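PDB 6OFQ: heme-binding protein A / AI-2 binding protein A, which probably serves as the periplasmic peptide-binding component of an ABC transporter and binds the peptide STSA. Local coordinates for residues Phe121-Lys129 and Tyr141-Ser150; Phe102-Val112 and Ile186-Tyr194. All blocks are in the same frame, centred on the assembly; numbering follows the deposited sequence.

Contact 1: residues Phe121-Lys129 and Tyr141-Ser150; sequences FSFERQMDK and YKYWEGMGMS
Gln126 lies wedged between two aromatic rings of the facing segment, Tyr141 and Trp144. Its CG sits over one face of the Tyr141 ring, 3.8 Å from the centroid and close to the normal, while its CB covers the five-membered ring of Trp144 at a centroid distance of 3.7 Å; both are CH-pi contacts. With CG beside the backbone N and the chain extended beyond it, the amide runs on between the rings. NE2 then donates almost straight to Ser122 O, 3.1 Å away, and also bonds Phe183 O, so two acceptors fix the amide's rotation. A water bridges Gln126 OE1 and Trp144 N, accepting from the latter.

Trp144 is packed on both faces, since Met149 CB lies over its centre opposite Gln126. Its chi1 of -176° sends the indole across to helix 121-127, where Met127 CB meets CZ2 at 3.5 Å and Met127 SD makes a Met-aromatic contact at the ring edge. NE1 donates to Ser150 OG, 2.9 Å away and in the ring plane. Arg125 brings one guanidinium face against Tyr141 CE1, the two planes 74° apart; NE shares Ser122 O with Gln126, NH1 forms a salt bridge with Asp45, and Tyr141 OH bonds Arg132 O.

Two further waters link Gln126 O to Glu145 OE2. The axes of helix segments 121-127 and 142-147 approach to 10.2 Å and cross at -58°, and strand 153-160 borders the junction through Ile153 and Ile156, which touch Met127.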
loop_
_atom_site.group_PDB
_atom_site.type_symbol
_atom_site.label_atom_id
_atom_site.label_comp_id
_atom_site.label_asym_id
_atom_site.label_seq_id
_atom_site.Cartn_x
_atom_site.Cartn_y
_atom_site.Cartn_z
ATOM N N PHE A 121 -16.472 -15.610 6.364
ATOM C CA PHE A 121 -16.658 -14.397 7.140
ATOM C C PHE A 121 -15.838 -13.212 6.636
ATOM O O PHE A 121 -16.322 -12.101 6.464
ATOM C CB PHE A 121 -16.192 -14.679 8.564
ATOM C CG PHE A 121 -16.138 -13.431 9.456
ATOM C CD1 PHE A 121 -17.265 -12.689 9.748
ATOM C CD2 PHE A 121 -14.910 -12.955 9.873
ATOM C CE1 PHE A 121 -17.212 -11.560 10.538
ATOM C CE2 PHE A 121 -14.858 -11.779 10.633
ATOM C CZ PHE A 121 -15.981 -11.086 10.912
ATOM N N SER A 122 -14.580 -13.492 6.321
ATOM C CA SER A 122 -13.629 -12.435 5.970
ATOM C C SER A 122 -13.970 -11.722 4.680
ATOM O O SER A 122 -13.743 -10.533 4.563
ATOM C CB SER A 122 -12.225 -13.031 5.932
ATOM O OG SER A 122 -11.824 -13.521 7.206
ATOM N N PHE A 123 -14.471 -12.507 3.715
ATOM C CA PHE A 123 -14.874 -11.971 2.422
ATOM C C PHE A 123 -16.303 -11.458 2.417
ATOM O O PHE A 123 -16.581 -10.387 1.920
ATOM C CB PHE A 123 -14.699 -13.019 1.302
ATOM C CG PHE A 123 -13.274 -13.249 0.827
ATOM C CD1 PHE A 123 -12.321 -13.821 1.642
ATOM C CD2 PHE A 123 -12.935 -12.965 -0.476
ATOM C CE1 PHE A 123 -11.008 -13.939 1.246
ATOM C CE2 PHE A 123 -11.654 -13.139 -0.882
ATOM C CZ PHE A 123 -10.734 -13.730 -0.078
ATOM N N GLU A 124 -17.245 -12.279 2.918
ATOM C CA GLU A 124 -18.649 -11.942 2.869
ATOM C C GLU A 124 -19.017 -10.675 3.637
ATOM O O GLU A 124 -19.905 -9.937 3.218
ATOM C CB GLU A 124 -19.606 -13.045 3.266
ATOM C CG GLU A 124 -19.602 -14.248 2.349
ATOM C CD GLU A 124 -20.570 -15.328 2.865
ATOM O OE1 GLU A 124 -20.833 -15.440 4.075
ATOM O OE2 GLU A 124 -20.915 -16.120 1.967
ATOM N N ARG A 125 -18.258 -10.375 4.673
ATOM C CA ARG A 125 -18.506 -9.165 5.399
ATOM C C ARG A 125 -18.313 -7.931 4.538
ATOM O O ARG A 125 -18.900 -6.872 4.806
ATOM C CB ARG A 125 -17.623 -9.139 6.628
ATOM C CG ARG A 125 -16.138 -8.888 6.348
ATOM C CD ARG A 125 -15.268 -9.206 7.546
ATOM N NE ARG A 125 -13.852 -8.962 7.277
ATOM C CZ ARG A 125 -13.064 -8.084 7.871
ATOM N NH1 ARG A 125 -13.513 -7.311 8.848
ATOM N NH2 ARG A 125 -11.784 -8.012 7.530
ATOM N N GLN A 126 -17.426 -8.008 3.547
ATOM C CA GLN A 126 -17.155 -6.907 2.634
ATOM C C GLN A 126 -18.105 -6.921 1.465
ATOM O O GLN A 126 -18.466 -5.852 0.964
ATOM C CB GLN A 126 -15.691 -6.979 2.176
ATOM C CG GLN A 126 -14.713 -7.210 3.320
ATOM C CD GLN A 126 -13.235 -7.075 2.955
ATOM O OE1 GLN A 126 -12.866 -6.039 2.377
ATOM N NE2 GLN A 126 -12.405 -8.087 3.267
ATOM N N MET A 127 -18.480 -8.110 1.020
ATOM C CA MET A 127 -19.325 -8.286 -0.175
ATOM C C MET A 127 -20.797 -7.917 0.090
ATOM O O MET A 127 -21.444 -7.395 -0.822
ATOM C CB MET A 127 -19.251 -9.740 -0.615
ATOM C CG MET A 127 -19.834 -9.936 -1.996
ATOM S SD MET A 127 -19.209 -11.441 -2.702
ATOM C CE MET A 127 -19.753 -12.690 -1.611
ATOM N N ASP A 128 -21.288 -8.267 1.275
ATOM C CA ASP A 128 -22.722 -8.153 1.614
ATOM C C ASP A 128 -22.836 -7.134 2.751
ATOM O O ASP A 128 -22.436 -7.423 3.871
ATOM C CB ASP A 128 -23.195 -9.556 2.061
ATOM C CG ASP A 128 -24.672 -9.608 2.430
ATOM O OD1 ASP A 128 -25.281 -8.544 2.600
ATOM O OD2 ASP A 128 -25.153 -10.751 2.565
ATOM N N LYS A 129 -23.507 -6.024 2.481
ATOM C CA LYS A 129 -23.685 -4.979 3.485
ATOM C C LYS A 129 -24.432 -5.457 4.726
ATOM O O LYS A 129 -24.178 -4.974 5.830
ATOM C CB LYS A 129 -24.290 -3.716 2.857
ATOM C CG LYS A 129 -23.601 -3.257 1.577
ATOM C CD LYS A 129 -22.345 -2.409 1.754
ATOM C CE LYS A 129 -22.764 -0.980 2.096
ATOM N NZ LYS A 129 -22.117 -0.330 3.278
ATOM N N TYR A 141 -14.757 -0.665 4.051
ATOM C CA TYR A 141 -13.915 -1.653 3.366
ATOM C C TYR A 141 -13.404 -1.048 2.090
ATOM O O TYR A 141 -13.883 -1.330 1.000
ATOM C CB TYR A 141 -14.739 -2.941 3.140
ATOM C CG TYR A 141 -15.136 -3.644 4.449
ATOM C CD1 TYR A 141 -14.187 -4.175 5.311
ATOM C CD2 TYR A 141 -16.495 -3.840 4.786
ATOM C CE1 TYR A 141 -14.514 -4.785 6.516
ATOM C CE2 TYR A 141 -16.830 -4.566 5.932
ATOM C CZ TYR A 141 -15.860 -5.008 6.791
ATOM O OH TYR A 141 -16.222 -5.633 7.967
ATOM N N LYS A 142 -12.375 -0.217 2.264
ATOM C CA LYS A 142 -11.919 0.662 1.213
ATOM C C LYS A 142 -11.344 0.008 -0.015
ATOM O O LYS A 142 -11.724 0.353 -1.150
ATOM C CB LYS A 142 -10.906 1.731 1.731
ATOM C CG LYS A 142 -11.488 2.718 2.755
ATOM C CD LYS A 142 -10.376 3.509 3.466
ATOM C CE LYS A 142 -10.654 4.165 4.813
ATOM N NZ LYS A 142 -9.531 5.071 5.197
ATOM N N TYR A 143 -10.424 -0.942 0.139
ATOM C CA TYR A 143 -9.925 -1.661 -1.001
ATOM C C TYR A 143 -11.059 -2.377 -1.689
ATOM O O TYR A 143 -11.053 -2.413 -2.926
ATOM C CB TYR A 143 -8.863 -2.679 -0.613
ATOM C CG TYR A 143 -7.400 -2.216 -0.711
ATOM C CD1 TYR A 143 -6.775 -2.259 -1.936
ATOM C CD2 TYR A 143 -6.627 -1.910 0.400
ATOM C CE1 TYR A 143 -5.435 -1.935 -2.096
ATOM C CE2 TYR A 143 -5.273 -1.596 0.286
ATOM C CZ TYR A 143 -4.705 -1.658 -0.973
ATOM O OH TYR A 143 -3.344 -1.427 -1.048
ATOM N N TRP A 144 -11.878 -3.132 -0.957
ATOM C CA TRP A 144 -12.941 -3.939 -1.564
ATOM C C TRP A 144 -13.843 -3.076 -2.458
ATOM O O TRP A 144 -14.135 -3.443 -3.614
ATOM C CB TRP A 144 -13.746 -4.683 -0.492
ATOM C CG TRP A 144 -14.778 -5.578 -1.020
ATOM C CD1 TRP A 144 -15.981 -5.218 -1.565
ATOM C CD2 TRP A 144 -14.718 -7.016 -1.083
ATOM N NE1 TRP A 144 -16.630 -6.343 -2.019
ATOM C CE2 TRP A 144 -15.902 -7.470 -1.715
ATOM C CE3 TRP A 144 -13.801 -7.982 -0.653
ATOM C CZ2 TRP A 144 -16.144 -8.807 -1.988
ATOM C CZ3 TRP A 144 -14.060 -9.317 -0.873
ATOM C CH2 TRP A 144 -15.242 -9.733 -1.547
ATOM N N GLU A 145 -14.277 -1.941 -1.898
ATOM C CA GLU A 145 -15.104 -1.003 -2.635
ATOM C C GLU A 145 -14.425 -0.395 -3.829
ATOM O O GLU A 145 -14.913 -0.419 -4.962
ATOM C CB GLU A 145 -15.691 0.077 -1.716
ATOM C CG GLU A 145 -16.689 -0.470 -0.709
ATOM C CD GLU A 145 -17.832 -1.194 -1.395
ATOM O OE1 GLU A 145 -18.480 -0.620 -2.294
ATOM O OE2 GLU A 145 -17.991 -2.403 -1.119
ATOM N N GLY A 146 -13.205 0.076 -3.606
ATOM C CA GLY A 146 -12.421 0.679 -4.646
ATOM C C GLY A 146 -12.151 -0.147 -5.869
ATOM O O GLY A 146 -12.109 0.304 -7.032
ATOM N N MET A 147 -11.769 -1.389 -5.555
ATOM C CA MET A 147 -11.480 -2.365 -6.596
ATOM C C MET A 147 -12.723 -2.935 -7.325
ATOM O O MET A 147 -12.611 -3.682 -8.303
ATOM C CB MET A 147 -10.610 -3.507 -6.038
ATOM C CG MET A 147 -9.205 -3.056 -5.655
ATOM S SD MET A 147 -8.220 -4.322 -4.838
ATOM C CE MET A 147 -8.175 -5.667 -6.013
ATOM N N GLY A 148 -13.892 -2.749 -6.747
ATOM C CA GLY A 148 -15.123 -3.325 -7.286
ATOM C C GLY A 148 -15.166 -4.825 -7.123
ATOM O O GLY A 148 -15.669 -5.545 -7.993
ATOM N N MET A 149 -14.672 -5.320 -6.005
ATOM C CA MET A 149 -14.692 -6.766 -5.772
ATOM C C MET A 149 -16.110 -7.381 -5.791
ATOM O O MET A 149 -16.254 -8.559 -6.190
ATOM C CB MET A 149 -14.021 -7.063 -4.442
ATOM C CG MET A 149 -12.502 -6.871 -4.453
ATOM S SD MET A 149 -11.585 -8.060 -5.425
ATOM C CE MET A 149 -11.767 -9.461 -4.336
ATOM N N SER A 150 -17.110 -6.599 -5.410
ATOM C CA SER A 150 -18.472 -7.145 -5.484
ATOM C C SER A 150 -18.969 -7.279 -6.909
ATOM O O SER A 150 -19.933 -8.039 -7.066
ATOM C CB SER A 150 -19.439 -6.230 -4.734
ATOM O OG SER A 150 -19.186 -6.276 -3.332
HETATM O O HOH W 1 -11.390 -3.662 2.002
HETATM O O HOH W 2 -18.050 -3.131 1.345
HETATM O O HOH W 3 -19.972 -4.275 -1.493
#

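Contact 2: residues Phe102-Val112 and Ile186-Tyr194; sequences FHQTKYWNKKV and ILSKDYADY
Ser188 CB stands over the centre of the Phe102 ring, 3.5 Å from the centroid and 6° off the normal, a CH-pi contact, while Ile186 O lies at that ring's edge. Farther along, Trp108 covers the backbone of the first turn of helix 189-197: Tyr191 CA is 4.0 Å from the centroid of the six-membered ring, over the face. Trp108, Tyr191 and Tyr194 form an aromatic cluster whose rings meet obliquely, Trp108 and Tyr191 with planes at 57°. Tyr194 CB touches Trp108 CZ3 at 3.7 Å, and Lys110 CB covers the indole face opposite Tyr191. Tyr107 CD1 meets Tyr191 OH at 3.4 Å, the side chains crossing at about a right angle.

Behind this shell, Ser188 caps the helix: with OG anti to its own N (chi1 165°), the hydroxyl accepts from Tyr191 N at 2.9 Å, nearly straight. The facing loop is shaped by a type I turn from Thr105 to Trp108, in which Thr105 OG1 accepts from Tyr107 N as an ST turn. Tyr107 OH bonds Pro208 O and Tyr191 OH bonds Lys207 O, tying both tyrosines to one neighbouring loop.

No hydrogen bond crosses directly. The loop between strand 91-96 and helix 116-127 packs on the start of helix 189-197, with Lys117 of helix 116-127 salt-bridged to Asp190.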
loop_
_atom_site.group_PDB
_atom_site.type_symbol
_atom_site.label_atom_id
_atom_site.label_comp_id
_atom_site.label_asym_id
_atom_site.label_seq_id
_atom_site.Cartn_x
_atom_site.Cartn_y
_atom_site.Cartn_z
ATOM N N PHE A 102 -5.833 -20.397 15.004
ATOM C CA PHE A 102 -5.733 -18.988 15.313
ATOM C C PHE A 102 -4.937 -18.763 16.602
ATOM O O PHE A 102 -4.943 -19.593 17.503
ATOM C CB PHE A 102 -7.098 -18.324 15.402
ATOM C CG PHE A 102 -7.750 -18.085 14.066
ATOM C CD1 PHE A 102 -7.434 -16.977 13.318
ATOM C CD2 PHE A 102 -8.659 -19.037 13.589
ATOM C CE1 PHE A 102 -8.035 -16.763 12.075
ATOM C CE2 PHE A 102 -9.259 -18.811 12.354
ATOM C CZ PHE A 102 -9.016 -17.656 11.649
ATOM N N HIS A 103 -4.340 -17.577 16.680
ATOM C CA HIS A 103 -3.553 -17.228 17.881
ATOM C C HIS A 103 -4.352 -17.323 19.183
ATOM O O HIS A 103 -5.529 -17.051 19.212
ATOM C CB HIS A 103 -3.127 -15.775 17.796
ATOM C CG HIS A 103 -2.291 -15.494 16.597
ATOM N ND1 HIS A 103 -2.363 -14.289 15.948
ATOM C CD2 HIS A 103 -1.367 -16.231 15.954
ATOM C CE1 HIS A 103 -1.553 -14.314 14.906
ATOM N NE2 HIS A 103 -0.914 -15.468 14.898
ATOM N N GLN A 104 -3.650 -17.624 20.266
ATOM C CA GLN A 104 -4.245 -17.424 21.591
ATOM C C GLN A 104 -3.519 -16.248 22.269
ATOM O O GLN A 104 -2.301 -16.210 22.172
ATOM C CB GLN A 104 -4.049 -18.690 22.405
ATOM C CG GLN A 104 -4.982 -19.824 21.972
ATOM C CD GLN A 104 -4.518 -21.143 22.579
ATOM O OE1 GLN A 104 -3.486 -21.662 22.165
ATOM N NE2 GLN A 104 -5.185 -21.606 23.656
ATOM N N THR A 105 -4.274 -15.371 22.911
ATOM C CA THR A 105 -3.717 -14.189 23.542
ATOM C C THR A 105 -4.422 -14.051 24.888
ATOM O O THR A 105 -5.406 -14.778 25.144
ATOM C CB THR A 105 -4.054 -12.969 22.690
ATOM O OG1 THR A 105 -5.474 -12.805 22.688
ATOM C CG2 THR A 105 -3.501 -13.048 21.251
ATOM N N LYS A 106 -4.141 -12.960 25.593
ATOM C CA LYS A 106 -4.873 -12.763 26.863
ATOM C C LYS A 106 -6.356 -12.469 26.664
ATOM O O LYS A 106 -7.196 -12.707 27.553
ATOM C CB LYS A 106 -4.153 -11.684 27.685
ATOM C CG LYS A 106 -4.486 -10.259 27.326
ATOM C CD LYS A 106 -3.754 -9.296 28.273
ATOM C CE LYS A 106 -3.762 -7.862 27.772
ATOM N NZ LYS A 106 -3.505 -6.853 28.847
ATOM N N TYR A 107 -6.753 -11.957 25.499
ATOM C CA TYR A 107 -8.102 -11.534 25.194
ATOM C C TYR A 107 -8.928 -12.584 24.404
ATOM O O TYR A 107 -10.115 -12.369 24.125
ATOM C CB TYR A 107 -8.145 -10.175 24.515
ATOM C CG TYR A 107 -7.212 -10.079 23.319
ATOM C CD1 TYR A 107 -7.629 -10.513 22.065
ATOM C CD2 TYR A 107 -5.961 -9.518 23.454
ATOM C CE1 TYR A 107 -6.778 -10.431 20.993
ATOM C CE2 TYR A 107 -5.146 -9.357 22.362
ATOM C CZ TYR A 107 -5.536 -9.848 21.125
ATOM O OH TYR A 107 -4.660 -9.724 20.065
ATOM N N TRP A 108 -8.238 -13.585 23.905
ATOM C CA TRP A 108 -8.819 -14.685 23.149
ATOM C C TRP A 108 -8.089 -15.970 23.529
ATOM O O TRP A 108 -7.026 -16.346 23.020
ATOM C CB TRP A 108 -8.824 -14.366 21.638
ATOM C CG TRP A 108 -9.358 -15.507 20.828
ATOM C CD1 TRP A 108 -8.713 -16.263 19.921
ATOM C CD2 TRP A 108 -10.708 -16.000 20.819
ATOM N NE1 TRP A 108 -9.532 -17.200 19.345
ATOM C CE2 TRP A 108 -10.774 -17.038 19.862
ATOM C CE3 TRP A 108 -11.855 -15.668 21.535
ATOM C CZ2 TRP A 108 -11.948 -17.737 19.631
ATOM C CZ3 TRP A 108 -13.000 -16.374 21.336
ATOM C CH2 TRP A 108 -13.040 -17.373 20.359
ATOM N N ASN A 109 -8.664 -16.698 24.492
ATOM C CA ASN A 109 -7.961 -17.880 24.962
ATOM C C ASN A 109 -8.333 -19.213 24.326
ATOM O O ASN A 109 -7.643 -20.200 24.563
ATOM C CB ASN A 109 -8.052 -17.956 26.509
ATOM C CG ASN A 109 -7.497 -19.257 27.093
ATOM O OD1 ASN A 109 -8.269 -20.090 27.600
ATOM N ND2 ASN A 109 -6.172 -19.449 27.022
ATOM N N LYS A 110 -9.399 -19.233 23.527
ATOM C CA LYS A 110 -9.898 -20.460 22.936
ATOM C C LYS A 110 -8.998 -20.846 21.766
ATOM O O LYS A 110 -8.528 -19.955 21.054
ATOM C CB LYS A 110 -11.336 -20.199 22.495
ATOM C CG LYS A 110 -12.122 -21.441 22.106
ATOM C CD LYS A 110 -13.501 -21.009 21.630
ATOM C CE LYS A 110 -14.422 -22.183 21.333
ATOM N NZ LYS A 110 -15.102 -22.614 22.581
ATOM N N LYS A 111 -8.693 -22.136 21.650
ATOM C CA LYS A 111 -7.890 -22.649 20.543
ATOM C C LYS A 111 -8.816 -23.150 19.427
ATOM O O LYS A 111 -9.594 -24.097 19.563
ATOM C CB LYS A 111 -6.875 -23.726 20.929
ATOM C CG LYS A 111 -5.956 -24.075 19.765
ATOM C CD LYS A 111 -4.610 -24.709 20.111
ATOM C CE LYS A 111 -3.476 -24.003 19.382
ATOM N NZ LYS A 111 -2.324 -24.843 18.956
ATOM N N VAL A 112 -8.818 -22.442 18.313
ATOM C CA VAL A 112 -9.802 -22.698 17.259
ATOM C C VAL A 112 -9.101 -22.896 15.942
ATOM O O VAL A 112 -8.157 -22.191 15.599
ATOM C CB VAL A 112 -10.935 -21.679 17.133
ATOM C CG1 VAL A 112 -11.558 -21.416 18.503
ATOM C CG2 VAL A 112 -10.496 -20.343 16.625
ATOM N N ILE A 186 -7.401 -13.344 6.482
ATOM C CA ILE A 186 -8.386 -14.226 7.128
ATOM C C ILE A 186 -8.479 -13.942 8.637
ATOM O O ILE A 186 -7.517 -14.216 9.348
ATOM C CB ILE A 186 -8.094 -15.692 6.843
ATOM C CG1 ILE A 186 -7.983 -15.984 5.326
ATOM C CG2 ILE A 186 -9.191 -16.569 7.440
ATOM C CD1 ILE A 186 -9.088 -15.426 4.459
ATOM N N LEU A 187 -9.631 -13.376 9.001
ATOM C CA LEU A 187 -9.918 -13.165 10.434
ATOM C C LEU A 187 -10.724 -14.345 10.940
ATOM O O LEU A 187 -11.167 -15.189 10.158
ATOM C CB LEU A 187 -10.746 -11.902 10.582
ATOM C CG LEU A 187 -9.984 -10.576 10.560
ATOM C CD1 LEU A 187 -9.232 -10.321 9.256
ATOM C CD2 LEU A 187 -10.911 -9.424 10.882
ATOM N N SER A 188 -10.832 -14.434 12.272
ATOM C CA SER A 188 -11.559 -15.551 12.879
ATOM C C SER A 188 -13.028 -15.235 13.117
ATOM O O SER A 188 -13.395 -14.349 13.907
ATOM C CB SER A 188 -10.938 -15.883 14.231
ATOM O OG SER A 188 -11.794 -16.726 15.022
ATOM N N LYS A 189 -13.881 -16.093 12.523
ATOM C CA LYS A 189 -15.319 -16.027 12.763
ATOM C C LYS A 189 -15.698 -16.325 14.239
ATOM O O LYS A 189 -16.581 -15.622 14.730
ATOM C CB LYS A 189 -16.017 -17.021 11.817
ATOM C CG LYS A 189 -17.539 -16.987 11.934
ATOM C CD LYS A 189 -18.126 -15.626 11.714
ATOM C CE LYS A 189 -19.546 -15.579 11.152
ATOM N NZ LYS A 189 -20.622 -15.660 12.154
ATOM N N ASP A 190 -15.012 -17.311 14.815
ATOM C CA ASP A 190 -15.263 -17.627 16.250
ATOM C C ASP A 190 -14.996 -16.409 17.127
ATOM O O ASP A 190 -15.822 -16.013 17.988
ATOM C CB ASP A 190 -14.513 -18.879 16.697
ATOM C CG ASP A 190 -15.017 -20.141 16.020
ATOM O OD1 ASP A 190 -16.240 -20.367 15.986
ATOM O OD2 ASP A 190 -14.255 -20.815 15.311
ATOM N N TYR A 191 -13.841 -15.754 16.899
ATOM C CA TYR A 191 -13.512 -14.550 17.662
ATOM C C TYR A 191 -14.515 -13.417 17.422
ATOM O O TYR A 191 -15.024 -12.735 18.325
ATOM C CB TYR A 191 -12.062 -14.111 17.387
ATOM C CG TYR A 191 -11.628 -12.837 18.097
ATOM C CD1 TYR A 191 -11.681 -12.755 19.480
ATOM C CD2 TYR A 191 -11.071 -11.756 17.423
ATOM C CE1 TYR A 191 -11.260 -11.657 20.171
ATOM C CE2 TYR A 191 -10.579 -10.664 18.100
ATOM C CZ TYR A 191 -10.678 -10.607 19.476
ATOM O OH TYR A 191 -10.221 -9.501 20.169
ATOM N N ALA A 192 -14.873 -13.172 16.158
ATOM C CA ALA A 192 -15.883 -12.192 15.811
ATOM C C ALA A 192 -17.244 -12.479 16.488
ATOM O O ALA A 192 -17.831 -11.521 16.968
ATOM C CB ALA A 192 -16.078 -12.185 14.280
ATOM N N ASP A 193 -17.628 -13.754 16.502
ATOM C CA ASP A 193 -18.914 -14.103 17.132
ATOM C C ASP A 193 -18.828 -13.817 18.645
ATOM O O ASP A 193 -19.787 -13.274 19.216
ATOM C CB ASP A 193 -19.233 -15.567 16.900
ATOM C CG ASP A 193 -19.682 -15.881 15.498
ATOM O OD1 ASP A 193 -20.073 -14.911 14.796
ATOM O OD2 ASP A 193 -19.668 -17.111 15.313
ATOM N N TYR A 194 -17.707 -14.199 19.254
ATOM C CA TYR A 194 -17.447 -13.947 20.709
ATOM C C TYR A 194 -17.571 -12.490 21.032
ATOM O O TYR A 194 -18.221 -12.037 21.971
ATOM C CB TYR A 194 -16.130 -14.496 21.149
ATOM C CG TYR A 194 -15.517 -13.941 22.405
ATOM C CD1 TYR A 194 -15.697 -14.611 23.620
ATOM C CD2 TYR A 194 -14.566 -12.937 22.323
ATOM C CE1 TYR A 194 -15.128 -14.121 24.786
ATOM C CE2 TYR A 194 -13.972 -12.461 23.482
ATOM C CZ TYR A 194 -14.262 -13.040 24.705
ATOM O OH TYR A 194 -13.677 -12.534 25.856
HETATM O O HOH W 4 -11.653 -11.196 25.847
#

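How the contacts relate
Helix 116-127 connects the two sites, whose centres lie about 22 Å apart. Its residues 121-127 belong to contact 1, yet Ser122 OG lies 2.8 Å from Leu187 N of contact 2, a probable hydrogen bond, and Phe121 CZ packs 3.5 Å from Ala192 CB. In sequence, both segments of contact 1 fall between those of contact 2. Contact 1 is the more central, about 17 Å from the chain centre to its own centre, against about 26 Å for contact 2. In contact 1's second segment, Tyr143 OH bonds Asp431 and the Glu145 carbonyl O accepts from Gln446 NE2, both partners much later in the chain.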